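PDB 4O9D: Rik1-associated factor 1 from Schizosaccharomyces pombe, which serves in the Clr4 methyltransferase complex, which ubiquitylates and methylates histone H3 to establish heterochromatin, and is seen here as its WD-repeat propeller domain. Local coordinates for residues D94-Y105 with K135-L144. Residues are numbered along the deposited sequence; the frame is centred on the assembly and turned at random.
Sequences DLCFSKGNLFLY and KLALSDDDLL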
loop_
_atom_site.group_PDB
_atom_site.type_symbol
_atom_site.label_atom_id
_atom_site.label_comp_id
_atom_site.label_asym_id
_atom_site.label_seq_id
_atom_site.Cartn_x
_atom_site.Cartn_y
_atom_site.Cartn_z
ATOM N N ASP A 94 -2.762 4.009 6.140
ATOM C CA ASP A 94 -3.356 3.641 4.868
ATOM C C ASP A 94 -4.531 4.553 4.585
ATOM O O ASP A 94 -5.002 5.269 5.457
ATOM C CB ASP A 94 -3.802 2.166 4.863
ATOM C CG ASP A 94 -3.636 1.490 3.469
ATOM O OD1 ASP A 94 -3.355 2.205 2.475
ATOM O OD2 ASP A 94 -3.797 0.249 3.378
ATOM N N LEU A 95 -4.992 4.538 3.349
ATOM C CA LEU A 95 -6.192 5.261 2.988
ATOM C C LEU A 95 -6.676 4.769 1.649
ATOM O O LEU A 95 -5.902 4.221 0.863
ATOM C CB LEU A 95 -5.963 6.776 2.974
ATOM C CG LEU A 95 -4.592 7.315 2.581
ATOM C CD1 LEU A 95 -4.318 7.083 1.120
ATOM C CD2 LEU A 95 -4.522 8.806 2.922
ATOM N N CYS A 96 -7.972 4.916 1.412
ATOM C CA CYS A 96 -8.534 4.508 0.139
ATOM C C CYS A 96 -9.851 5.233 -0.042
ATOM O O CYS A 96 -10.568 5.482 0.925
ATOM C CB CYS A 96 -8.733 2.993 0.089
ATOM S SG CYS A 96 -9.600 2.324 1.508
ATOM N N PHE A 97 -10.148 5.584 -1.278
ATOM C CA PHE A 97 -11.395 6.265 -1.599
ATOM C C PHE A 97 -12.528 5.265 -1.737
ATOM O O PHE A 97 -12.325 4.138 -2.194
ATOM C CB PHE A 97 -11.243 7.028 -2.912
ATOM C CG PHE A 97 -10.506 8.333 -2.773
ATOM C CD1 PHE A 97 -11.186 9.486 -2.400
ATOM C CD2 PHE A 97 -9.145 8.416 -3.015
ATOM C CE1 PHE A 97 -10.525 10.694 -2.285
ATOM C CE2 PHE A 97 -8.472 9.636 -2.889
ATOM C CZ PHE A 97 -9.172 10.771 -2.526
ATOM N N SER A 98 -13.725 5.693 -1.345
ATOM C CA SER A 98 -14.914 4.861 -1.441
ATOM C C SER A 98 -15.275 4.545 -2.878
ATOM O O SER A 98 -15.036 5.351 -3.783
ATOM C CB SER A 98 -16.091 5.581 -0.772
ATOM O OG SER A 98 -17.295 4.968 -1.138
ATOM N N LYS A 99 -15.879 3.380 -3.102
ATOM C CA LYS A 99 -16.268 2.982 -4.463
ATOM C C LYS A 99 -17.359 3.909 -5.037
ATOM O O LYS A 99 -17.499 4.039 -6.255
ATOM C CB LYS A 99 -16.735 1.524 -4.484
ATOM C CG LYS A 99 -15.658 0.527 -4.044
ATOM C CD LYS A 99 -14.336 0.781 -4.774
ATOM C CE LYS A 99 -13.353 -0.386 -4.603
ATOM N NZ LYS A 99 -12.186 -0.275 -5.544
ATOM N N GLY A 100 -18.129 4.546 -4.156
ATOM C CA GLY A 100 -19.143 5.507 -4.575
ATOM C C GLY A 100 -18.589 6.913 -4.816
ATOM O O GLY A 100 -19.335 7.838 -5.139
ATOM N N ASN A 101 -17.279 7.075 -4.644
ATOM C CA ASN A 101 -16.601 8.343 -4.933
ATOM C C ASN A 101 -16.947 9.507 -4.004
ATOM O O ASN A 101 -16.526 10.637 -4.260
ATOM C CB ASN A 101 -16.885 8.798 -6.378
ATOM C CG ASN A 101 -16.169 7.954 -7.429
ATOM O OD1 ASN A 101 -14.994 8.189 -7.748
ATOM N ND2 ASN A 101 -16.888 6.998 -8.008
ATOM N N LEU A 102 -17.704 9.273 -2.937
ATOM C CA LEU A 102 -18.059 10.386 -2.051
ATOM C C LEU A 102 -17.108 10.554 -0.873
ATOM O O LEU A 102 -16.934 11.665 -0.354
ATOM C CB LEU A 102 -19.489 10.220 -1.530
ATOM C CG LEU A 102 -20.576 10.555 -2.548
ATOM C CD1 LEU A 102 -21.953 10.439 -1.902
ATOM C CD2 LEU A 102 -20.351 11.956 -3.121
ATOM N N PHE A 103 -16.488 9.458 -0.440
ATOM C CA PHE A 103 -15.797 9.471 0.844
ATOM C C PHE A 103 -14.368 8.969 0.752
ATOM O O PHE A 103 -14.023 8.227 -0.167
ATOM C CB PHE A 103 -16.581 8.616 1.857
ATOM C CG PHE A 103 -18.002 9.107 2.081
ATOM C CD1 PHE A 103 -18.244 10.240 2.852
ATOM C CD2 PHE A 103 -19.082 8.449 1.502
ATOM C CE1 PHE A 103 -19.551 10.709 3.047
ATOM C CE2 PHE A 103 -20.387 8.913 1.691
ATOM C CZ PHE A 103 -20.618 10.037 2.464
ATOM N N LEU A 104 -13.554 9.402 1.713
ATOM C CA LEU A 104 -12.193 8.908 1.882
ATOM C C LEU A 104 -12.076 8.189 3.236
ATOM O O LEU A 104 -12.458 8.740 4.262
ATOM C CB LEU A 104 -11.200 10.069 1.831
ATOM C CG LEU A 104 -9.727 9.729 2.095
ATOM C CD1 LEU A 104 -9.135 8.864 0.969
ATOM C CD2 LEU A 104 -8.864 11.007 2.314
ATOM N N TYR A 105 -11.535 6.968 3.230
ATOM C CA TYR A 105 -11.293 6.216 4.460
ATOM C C TYR A 105 -9.802 6.265 4.849
ATOM O O TYR A 105 -8.925 5.984 4.011
ATOM C CB TYR A 105 -11.724 4.753 4.253
ATOM C CG TYR A 105 -13.135 4.563 3.736
ATOM C CD1 TYR A 105 -14.225 5.054 4.449
ATOM C CD2 TYR A 105 -13.386 3.862 2.563
ATOM C CE1 TYR A 105 -15.523 4.870 3.995
ATOM C CE2 TYR A 105 -14.682 3.667 2.092
ATOM C CZ TYR A 105 -15.757 4.168 2.821
ATOM O OH TYR A 105 -17.070 3.982 2.384
ATOM N N LYS A 135 -3.371 -1.448 8.009
ATOM C CA LYS A 135 -3.766 -1.567 6.585
ATOM C C LYS A 135 -5.266 -1.474 6.376
ATOM O O LYS A 135 -6.051 -1.826 7.265
ATOM C CB LYS A 135 -3.306 -2.895 5.975
ATOM C CG LYS A 135 -3.011 -2.817 4.462
ATOM C CD LYS A 135 -1.691 -2.125 4.158
ATOM C CE LYS A 135 -1.427 -2.084 2.639
ATOM N NZ LYS A 135 -2.550 -1.425 1.887
ATOM N N LEU A 136 -5.660 -1.002 5.197
ATOM C CA LEU A 136 -7.066 -1.008 4.785
ATOM C C LEU A 136 -7.249 -1.706 3.454
ATOM O O LEU A 136 -6.378 -1.645 2.608
ATOM C CB LEU A 136 -7.585 0.427 4.608
ATOM C CG LEU A 136 -7.618 1.297 5.855
ATOM C CD1 LEU A 136 -8.043 2.733 5.473
ATOM C CD2 LEU A 136 -8.555 0.677 6.890
ATOM N N ALA A 137 -8.400 -2.344 3.279
ATOM C CA ALA A 137 -8.808 -2.904 1.998
ATOM C C ALA A 137 -10.274 -2.582 1.829
ATOM O O ALA A 137 -10.983 -2.396 2.839
ATOM C CB ALA A 137 -8.619 -4.403 1.975
ATOM N N LEU A 138 -10.720 -2.568 0.567
ATOM C CA LEU A 138 -12.094 -2.197 0.195
ATOM C C LEU A 138 -12.685 -3.186 -0.823
ATOM O O LEU A 138 -12.064 -3.495 -1.859
ATOM C CB LEU A 138 -12.082 -0.775 -0.382
ATOM C CG LEU A 138 -13.406 -0.026 -0.517
ATOM C CD1 LEU A 138 -14.096 0.125 0.828
ATOM C CD2 LEU A 138 -13.164 1.357 -1.133
ATOM N N SER A 139 -13.877 -3.692 -0.544
ATOM C CA SER A 139 -14.487 -4.693 -1.424
ATOM C C SER A 139 -15.168 -4.020 -2.597
ATOM O O SER A 139 -15.311 -2.796 -2.618
ATOM C CB SER A 139 -15.524 -5.517 -0.659
ATOM O OG SER A 139 -16.749 -4.805 -0.561
ATOM N N ASP A 140 -15.627 -4.821 -3.549
ATOM C CA ASP A 140 -16.359 -4.295 -4.698
ATOM C C ASP A 140 -17.609 -3.551 -4.249
ATOM O O ASP A 140 -18.057 -2.642 -4.942
ATOM C CB ASP A 140 -16.777 -5.412 -5.657
ATOM C CG ASP A 140 -15.597 -6.051 -6.370
ATOM O OD1 ASP A 140 -14.492 -5.444 -6.391
ATOM O OD2 ASP A 140 -15.799 -7.156 -6.921
ATOM N N ASP A 141 -18.171 -3.941 -3.103
ATOM C CA ASP A 141 -19.379 -3.282 -2.581
ATOM C C ASP A 141 -19.078 -2.307 -1.443
ATOM O O ASP A 141 -19.934 -2.080 -0.580
ATOM C CB ASP A 141 -20.409 -4.318 -2.095
ATOM C CG ASP A 141 -21.063 -5.079 -3.243
ATOM O OD1 ASP A 141 -20.949 -4.621 -4.401
ATOM O OD2 ASP A 141 -21.699 -6.132 -2.992
ATOM N N ASP A 142 -17.869 -1.748 -1.441
ATOM C CA ASP A 142 -17.465 -0.711 -0.488
ATOM C C ASP A 142 -17.409 -1.164 0.991
ATOM O O ASP A 142 -17.447 -0.321 1.888
ATOM C CB ASP A 142 -18.367 0.544 -0.610
ATOM C CG ASP A 142 -17.637 1.839 -0.177
ATOM O OD1 ASP A 142 -16.516 2.070 -0.694
ATOM O OD2 ASP A 142 -18.160 2.620 0.674
ATOM N N LEU A 143 -17.317 -2.470 1.245
ATOM C CA LEU A 143 -17.055 -2.973 2.594
ATOM C C LEU A 143 -15.592 -2.701 2.910
ATOM O O LEU A 143 -14.704 -2.976 2.084
ATOM C CB LEU A 143 -17.341 -4.474 2.685
ATOM C CG LEU A 143 -17.384 -5.141 4.066
ATOM C CD1 LEU A 143 -18.503 -4.547 4.988
ATOM C CD2 LEU A 143 -17.561 -6.664 3.891
ATOM N N LEU A 144 -15.330 -2.157 4.091
ATOM C CA LEU A 144 -13.962 -1.770 4.447
ATOM C C LEU A 144 -13.301 -2.775 5.416
ATOM O O LEU A 144 -13.833 -3.032 6.501
ATOM C CB LEU A 144 -13.974 -0.368 5.043
ATOM C CG LEU A 144 -12.620 0.219 5.448
ATOM C CD1 LEU A 144 -11.811 0.523 4.237
ATOM C CD2 LEU A 144 -12.814 1.480 6.301
#
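Two adjacent blades of the WD-repeat beta-propeller meet where D94, C96 and Y105 of one face L136, L138, D142 and L144 of the next. Strands 94-97 and 135-138 run nearly parallel, their axes 18° apart and 6.0 Å at closest approach, and side chains fill the gap between them. At one end D94 OD2 takes two donors from opposite faces of its carboxylate plane. L136 N comes on the anti side at 2.9 Å, almost straight (174°). K135 NZ comes on the syn side at 2.6 Å, a salt bridge. Aspartate suits this place: its short side chain sets the carboxylate beside the next strand, where one oxygen can take both the amide and the lysine, whose chain bends at chi2 and chi4 to curl round OD2. With an alanine in place of D94, the K135 ammonium would probably lose this countercharge and the L136 amide this acceptor. The middle is apolar: C96 SG lies 3.9 Å from L144 CD1, and L138 CD1 sits 3.8 Å from Y105 CE2, obliquely to the ring. At the other end D142 stretches from its beta turn with CG anti to the backbone N (chi1 -153°). Its OD1 accepts the backbone N of K99, second residue of the facing S98-N101 turn, at 2.8 Å from well above the carboxylate plane, while Y105 OH hydrogen-bonds to OD2 at a doubtfully short 2.4 Å. The tyrosine thus offers a greasy ring to the leucines and a hydroxyl to the acid. Behind this interface, L95 and F97 pack on strand 33-38 of the preceding blade, and A137 packs on strand 182-189 of the following one.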